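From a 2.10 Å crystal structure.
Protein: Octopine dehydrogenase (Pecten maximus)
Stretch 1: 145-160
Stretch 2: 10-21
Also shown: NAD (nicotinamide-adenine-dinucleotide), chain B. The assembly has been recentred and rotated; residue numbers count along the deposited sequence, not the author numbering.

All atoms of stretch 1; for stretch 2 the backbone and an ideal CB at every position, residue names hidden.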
# COMPACT_ATOMS: atom_id res chain seq x y z
N PRO A 145 4.72 2.48 8.74
CA PRO A 145 5.66 2.27 9.85
C PRO A 145 5.06 2.12 11.26
O PRO A 145 5.68 1.49 12.11
CB PRO A 145 6.55 3.52 9.80
CG PRO A 145 6.40 4.05 8.41
CD PRO A 145 4.98 3.76 8.05
N TRP A 146 3.88 2.69 11.49
CA TRP A 146 3.27 2.68 12.83
C TRP A 146 1.81 2.20 12.84
O TRP A 146 1.14 2.19 11.81
CB TRP A 146 3.30 4.08 13.48
CG TRP A 146 4.50 4.94 13.15
CD1 TRP A 146 5.70 4.96 13.81
CD2 TRP A 146 4.59 5.93 12.12
NE1 TRP A 146 6.54 5.88 13.23
CE2 TRP A 146 5.89 6.49 12.20
CE3 TRP A 146 3.71 6.39 11.13
CZ2 TRP A 146 6.32 7.50 11.32
CZ3 TRP A 146 4.15 7.38 10.25
CH2 TRP A 146 5.44 7.93 10.36
N ALA A 147 1.34 1.79 14.02
CA ALA A 147 -0.09 1.67 14.29
C ALA A 147 -0.51 2.89 15.11
O ALA A 147 -0.02 3.09 16.23
CB ALA A 147 -0.39 0.38 15.05
N CYS A 148 -1.39 3.72 14.55
CA CYS A 148 -1.68 5.05 15.10
C CYS A 148 -3.15 5.50 14.95
O CYS A 148 -3.85 5.07 14.04
CB CYS A 148 -0.74 6.09 14.48
SG CYS A 148 -0.69 6.11 12.66
N ARG A 149 -3.59 6.37 15.87
CA ARG A 149 -4.96 6.91 15.86
C ARG A 149 -5.04 8.34 16.42
O ARG A 149 -4.41 8.66 17.44
CB ARG A 149 -5.92 5.99 16.63
CG ARG A 149 -7.40 6.32 16.46
CD ARG A 149 -8.30 5.39 17.27
NE ARG A 149 -8.54 4.11 16.60
CZ ARG A 149 -9.41 3.19 17.01
NH1 ARG A 149 -10.15 3.39 18.10
NH2 ARG A 149 -9.54 2.06 16.32
N ILE A 150 -5.82 9.19 15.75
CA ILE A 150 -6.05 10.59 16.17
C ILE A 150 -6.89 10.67 17.45
O ILE A 150 -7.91 9.98 17.58
CB ILE A 150 -6.73 11.41 15.03
CG1 ILE A 150 -5.77 11.61 13.85
CG2 ILE A 150 -7.23 12.77 15.54
CD1 ILE A 150 -6.44 12.06 12.56
N LYS A 151 -6.47 11.52 18.38
CA LYS A 151 -7.21 11.76 19.63
C LYS A 151 -8.01 13.07 19.59
O LYS A 151 -9.11 13.14 20.15
CB LYS A 151 -6.26 11.77 20.84
CG LYS A 151 -5.42 10.49 21.02
CD LYS A 151 -6.28 9.25 21.31
CE LYS A 151 -6.80 9.25 22.74
NZ LYS A 151 -7.61 8.03 23.03
N GLU A 152 -7.45 14.09 18.94
CA GLU A 152 -8.09 15.39 18.79
C GLU A 152 -7.64 16.01 17.46
O GLU A 152 -6.44 16.22 17.26
CB GLU A 152 -7.75 16.31 19.97
CG GLU A 152 -8.38 17.70 19.92
CD GLU A 152 -8.13 18.52 21.19
OE1 GLU A 152 -7.20 18.19 21.96
OE2 GLU A 152 -8.87 19.51 21.41
N PHE A 153 -8.59 16.30 16.58
CA PHE A 153 -8.29 16.77 15.22
C PHE A 153 -7.40 18.02 15.18
O PHE A 153 -7.76 19.07 15.71
CB PHE A 153 -9.58 17.00 14.40
CG PHE A 153 -9.34 17.56 13.02
CD1 PHE A 153 -9.51 18.92 12.77
CD2 PHE A 153 -8.93 16.73 11.97
CE1 PHE A 153 -9.29 19.45 11.49
CE2 PHE A 153 -8.71 17.25 10.70
CZ PHE A 153 -8.89 18.61 10.46
N GLY A 154 -6.25 17.87 14.54
CA GLY A 154 -5.31 18.97 14.32
C GLY A 154 -4.42 19.32 15.50
O GLY A 154 -3.64 20.28 15.43
N ARG A 155 -4.52 18.55 16.59
CA ARG A 155 -3.85 18.89 17.84
C ARG A 155 -3.07 17.74 18.51
O ARG A 155 -2.00 17.97 19.07
CB ARG A 155 -4.84 19.50 18.84
CG ARG A 155 -5.41 20.86 18.42
CD ARG A 155 -6.44 21.40 19.41
NE ARG A 155 -5.85 21.74 20.71
CZ ARG A 155 -5.30 22.92 21.00
NH1 ARG A 155 -5.26 23.90 20.10
NH2 ARG A 155 -4.79 23.12 22.21
N LYS A 156 -3.61 16.52 18.46
CA LYS A 156 -3.03 15.39 19.20
C LYS A 156 -3.20 14.03 18.50
O LYS A 156 -4.29 13.72 18.00
CB LYS A 156 -3.62 15.33 20.61
CG LYS A 156 -2.76 14.59 21.63
CD LYS A 156 -3.50 14.40 22.96
CE LYS A 156 -3.65 15.70 23.74
NZ LYS A 156 -2.37 16.16 24.34
N VAL A 157 -2.14 13.23 18.50
CA VAL A 157 -2.14 11.88 17.92
C VAL A 157 -1.33 10.88 18.77
O VAL A 157 -0.33 11.25 19.39
CB VAL A 157 -1.67 11.90 16.42
CG1 VAL A 157 -0.19 12.28 16.30
CG2 VAL A 157 -1.95 10.56 15.73
N GLU A 158 -1.76 9.61 18.79
CA GLU A 158 -1.14 8.57 19.62
C GLU A 158 -0.58 7.39 18.81
O GLU A 158 -1.27 6.85 17.95
CB GLU A 158 -2.13 8.07 20.68
CG GLU A 158 -1.54 7.11 21.73
CD GLU A 158 -2.57 6.54 22.70
OE1 GLU A 158 -3.79 6.65 22.44
OE2 GLU A 158 -2.14 5.96 23.72
N VAL A 159 0.66 7.00 19.12
CA VAL A 159 1.30 5.83 18.50
C VAL A 159 1.19 4.62 19.44
O VAL A 159 1.68 4.65 20.57
CB VAL A 159 2.79 6.11 18.14
CG1 VAL A 159 3.48 4.84 17.65
CG2 VAL A 159 2.90 7.22 17.09
N LEU A 160 0.55 3.56 18.95
CA LEU A 160 0.34 2.34 19.74
C LEU A 160 1.51 1.35 19.64
O LEU A 160 1.74 0.56 20.56
CB LEU A 160 -0.97 1.64 19.34
CG LEU A 160 -2.35 2.21 19.71
CD1 LEU A 160 -2.45 2.64 21.18
CD2 LEU A 160 -2.79 3.35 18.79
N UNK A 10 -4.10 14.23 5.19
CA UNK A 10 -4.59 14.75 6.48
C UNK A 10 -5.22 13.77 7.47
O UNK A 10 -6.03 14.18 8.31
CB UNK A 10 -5.63 15.83 6.19
N UNK A 11 -4.83 12.50 7.40
CA UNK A 11 -5.39 11.46 8.29
C UNK A 11 -4.47 11.05 9.43
O UNK A 11 -3.64 11.84 9.88
CB UNK A 11 -5.73 10.22 7.47
N UNK A 12 -4.62 9.80 9.89
CA UNK A 12 -3.80 9.25 10.99
C UNK A 12 -2.30 9.28 10.68
O UNK A 12 -1.49 9.67 11.53
CB UNK A 12 -4.23 7.81 11.29
N UNK A 13 -1.94 8.86 9.47
CA UNK A 13 -0.54 8.80 9.03
C UNK A 13 0.10 10.16 8.82
O UNK A 13 1.27 10.36 9.18
CB UNK A 13 -0.44 8.00 7.73
N UNK A 14 -0.65 11.10 8.26
CA UNK A 14 -0.15 12.46 7.97
C UNK A 14 0.10 13.29 9.24
O UNK A 14 1.04 14.09 9.27
CB UNK A 14 -1.15 13.20 7.07
N UNK A 15 -0.73 13.10 10.26
CA UNK A 15 -0.55 13.75 11.56
C UNK A 15 0.77 13.33 12.22
O UNK A 15 1.53 14.18 12.70
CB UNK A 15 -1.72 13.42 12.48
N UNK A 16 1.04 12.02 12.23
CA UNK A 16 2.24 11.45 12.86
C UNK A 16 3.54 11.88 12.16
O UNK A 16 4.50 12.30 12.82
CB UNK A 16 2.14 9.92 12.86
N UNK A 17 3.58 11.78 10.83
CA UNK A 17 4.77 12.11 10.04
C UNK A 17 5.16 13.59 10.14
O UNK A 17 6.35 13.92 10.26
CB UNK A 17 4.53 11.74 8.57
N UNK A 18 4.17 14.48 10.08
CA UNK A 18 4.40 15.93 10.13
C UNK A 18 5.01 16.40 11.46
O UNK A 18 5.89 17.26 11.47
CB UNK A 18 3.08 16.67 9.89
N UNK A 19 4.54 15.82 12.56
CA UNK A 19 5.04 16.15 13.90
C UNK A 19 6.47 15.72 14.18
O UNK A 19 7.24 16.47 14.78
CB UNK A 19 4.13 15.51 14.95
N UNK A 20 6.83 14.52 13.73
CA UNK A 20 8.17 13.98 13.94
C UNK A 20 9.25 14.66 13.08
O UNK A 20 10.33 14.99 13.58
CB UNK A 20 8.16 12.48 13.65
N UNK A 21 8.94 14.87 11.80
CA UNK A 21 9.87 15.49 10.85
C UNK A 21 10.20 16.95 11.18
O UNK A 21 11.34 17.39 11.01
CB UNK A 21 9.28 15.41 9.44
PA NAD B . -7.02 7.66 6.90
O1A NAD B . -8.30 6.92 6.76
O2A NAD B . -6.85 8.15 8.29
O5B NAD B . -6.96 8.88 5.85
C5B NAD B . -8.00 9.84 5.75
C4B NAD B . -7.55 11.00 4.87
O4B NAD B . -7.66 10.66 3.50
C3B NAD B . -8.40 12.25 5.06
O3B NAD B . -7.87 13.12 6.03
C2B NAD B . -8.43 12.89 3.68
O2B NAD B . -7.38 13.83 3.53
C1B NAD B . -8.21 11.72 2.73
N9A NAD B . -9.53 11.35 2.17
C8A NAD B . -10.42 10.45 2.72
N7A NAD B . -11.51 10.38 1.93
C5A NAD B . -11.34 11.22 0.88
C6A NAD B . -12.14 11.52 -0.22
N6A NAD B . -13.42 11.14 -0.21
N1A NAD B . -11.70 12.44 -1.16
C2A NAD B . -10.46 13.04 -1.01
N3A NAD B . -9.67 12.73 0.09
C4A NAD B . -10.09 11.83 1.02
O3 NAD B . -5.81 6.68 6.46
PN NAD B . -4.55 6.34 7.42
O1N NAD B . -5.07 5.74 8.67
O2N NAD B . -3.67 7.53 7.50
O5D NAD B . -3.76 5.17 6.63
C5D NAD B . -3.25 5.32 5.33
C4D NAD B . -2.99 3.94 4.71
O4D NAD B . -2.15 3.16 5.54
C3D NAD B . -4.28 3.16 4.50
O3D NAD B . -4.29 2.61 3.21
C2D NAD B . -4.24 2.08 5.57
O2D NAD B . -4.84 0.89 5.12
C1D NAD B . -2.75 1.90 5.83
N1N NAD B . -2.44 1.45 7.21
C2N NAD B . -2.91 2.13 8.32
C3N NAD B . -2.60 1.68 9.61
C7N NAD B . -2.91 2.55 10.80
O7N NAD B . -2.69 2.08 12.03
N7N NAD B . -3.42 3.85 10.61
C4N NAD B . -1.80 0.55 9.77
C5N NAD B . -1.32 -0.13 8.64
C6N NAD B . -1.65 0.34 7.37

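Stretch 2 is a short loop, 10-11, followed by a helix, 12-21. The helix lies across the strands 146-150 and 156-160, nearly at right angles to both.

Position 10 precedes the helix. Its CA-to-CB points sideways, and stretch 1 offers nothing within 5.5 Å of the ideal CB. The residue is Gly10.

Position 11 is the N-cap. Its CB would point away from stretch 1 and lie 2.4 Å from NAD O5B, a clash. Only glycine avoids it, and the residue is Gly11.

Position 12 opens the helix and points toward the strand. The ideal CB is 3.9 Å from Cys148 O. The backbone N of Ile150 is a donor, but an acceptor must sit one atom beyond the first after CB to reach it, as in Asn or Asp. NAD phosphate oxygens lie nearby, so Asp would meet like charge. Asn is preferred, since its amide can accept from the strand and donate to the phosphate. The residue is Asn12. Ile150 N donates to Asn12 OD1 at 3.1 Å, and Asn12 ND2 donates to NAD O1N at 3.1 Å. One amide thus ties strand to cofactor.

At position 13 the CB would point away from stretch 1, and NAD O2N would crowd it at 3.3 Å. Glycine is favoured. Gly13 leaves the phosphate room to approach, and Gly13 N donates to NAD O2N at 2.9 Å.

Position 14 points away, so stretch 1 imposes no choice. The residue is Ala14.

Position 15 points toward stretch 1, with the ideal CB 4.2 Å from Val157 CB and 4.6 Å from Ile150 CG1. The backbone N of Gly154, a donor, lies off to another side, 6.7 Å from the ideal CB of position 15. A medium or large side chain would fill the space: Leu, Met, Gln or His. An acceptor at its end would gain a bond. The residue is His15. Its ring takes Ile150 CD1 over one face, 4.0 Å from the ring centroid. Gly154 N approaches the edge and makes a weak hydrogen bond to His15 NE2 at 3.3 Å. On the other nitrogen, His15 ND1 donates to Gly11 O at 2.9 Å.

Position 16 also points toward stretch 1, between Trp146, Cys148 and Val157. Its ideal CB is 4.2 Å from Trp146 CZ3. A small or branched side chain fits: Ala, Val, Thr or Ser. The residue is Thr16. Thr16 CG2 sits over the six-membered ring of Trp146, 3.9 Å from its centroid, and is 4.0 Å from Val159 CG2. The hydroxyl OG1 bonds back to Asn12 O at 3.2 Å.

Position 17 points sideways, but its ideal CB is 4.3 Å from Trp146 CH2. An apolar residue suits it. In Leu17, CB packs on Trp146 CH2 at 4.2 Å.

Position 20 points toward stretch 1, but from farther off. A long apolar side chain could reach Trp146: Leu, Met or Phe. Leu20 does so, with CD1 4.0 Å from Trp146 CZ2.

Positions 18, 19 and 21 find nothing of stretch 1 near their ideal CB atoms; they are Ser18, whose OG bonds to Ala14 O, Gly19 and Ala21.

Stretch 2, residues 10-21: GGNGAHTLSGLA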
# COMPACT_ATOMS: atom_id res chain seq x y z
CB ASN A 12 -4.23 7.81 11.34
CG ASN A 12 -5.66 7.71 11.86
OD1 ASN A 12 -6.07 8.48 12.73
ND2 ASN A 12 -6.40 6.75 11.34
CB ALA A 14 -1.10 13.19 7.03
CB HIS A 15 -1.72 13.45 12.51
CG HIS A 15 -2.89 14.38 12.35
ND1 HIS A 15 -3.71 14.37 11.24
CD2 HIS A 15 -3.40 15.32 13.18
CE1 HIS A 15 -4.65 15.28 11.38
NE2 HIS A 15 -4.49 15.87 12.55
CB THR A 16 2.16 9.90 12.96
OG1 THR A 16 0.94 9.51 13.60
CG2 THR A 16 3.34 9.33 13.75
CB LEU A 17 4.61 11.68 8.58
CG LEU A 17 5.74 11.95 7.58
CD1 LEU A 17 7.03 11.19 7.92
CD2 LEU A 17 5.30 11.63 6.15
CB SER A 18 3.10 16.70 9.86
OG SER A 18 2.68 16.54 8.51
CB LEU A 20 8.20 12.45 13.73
CG LEU A 20 7.39 11.55 14.67
CD1 LEU A 20 7.39 10.11 14.16
CD2 LEU A 20 7.89 11.60 16.12
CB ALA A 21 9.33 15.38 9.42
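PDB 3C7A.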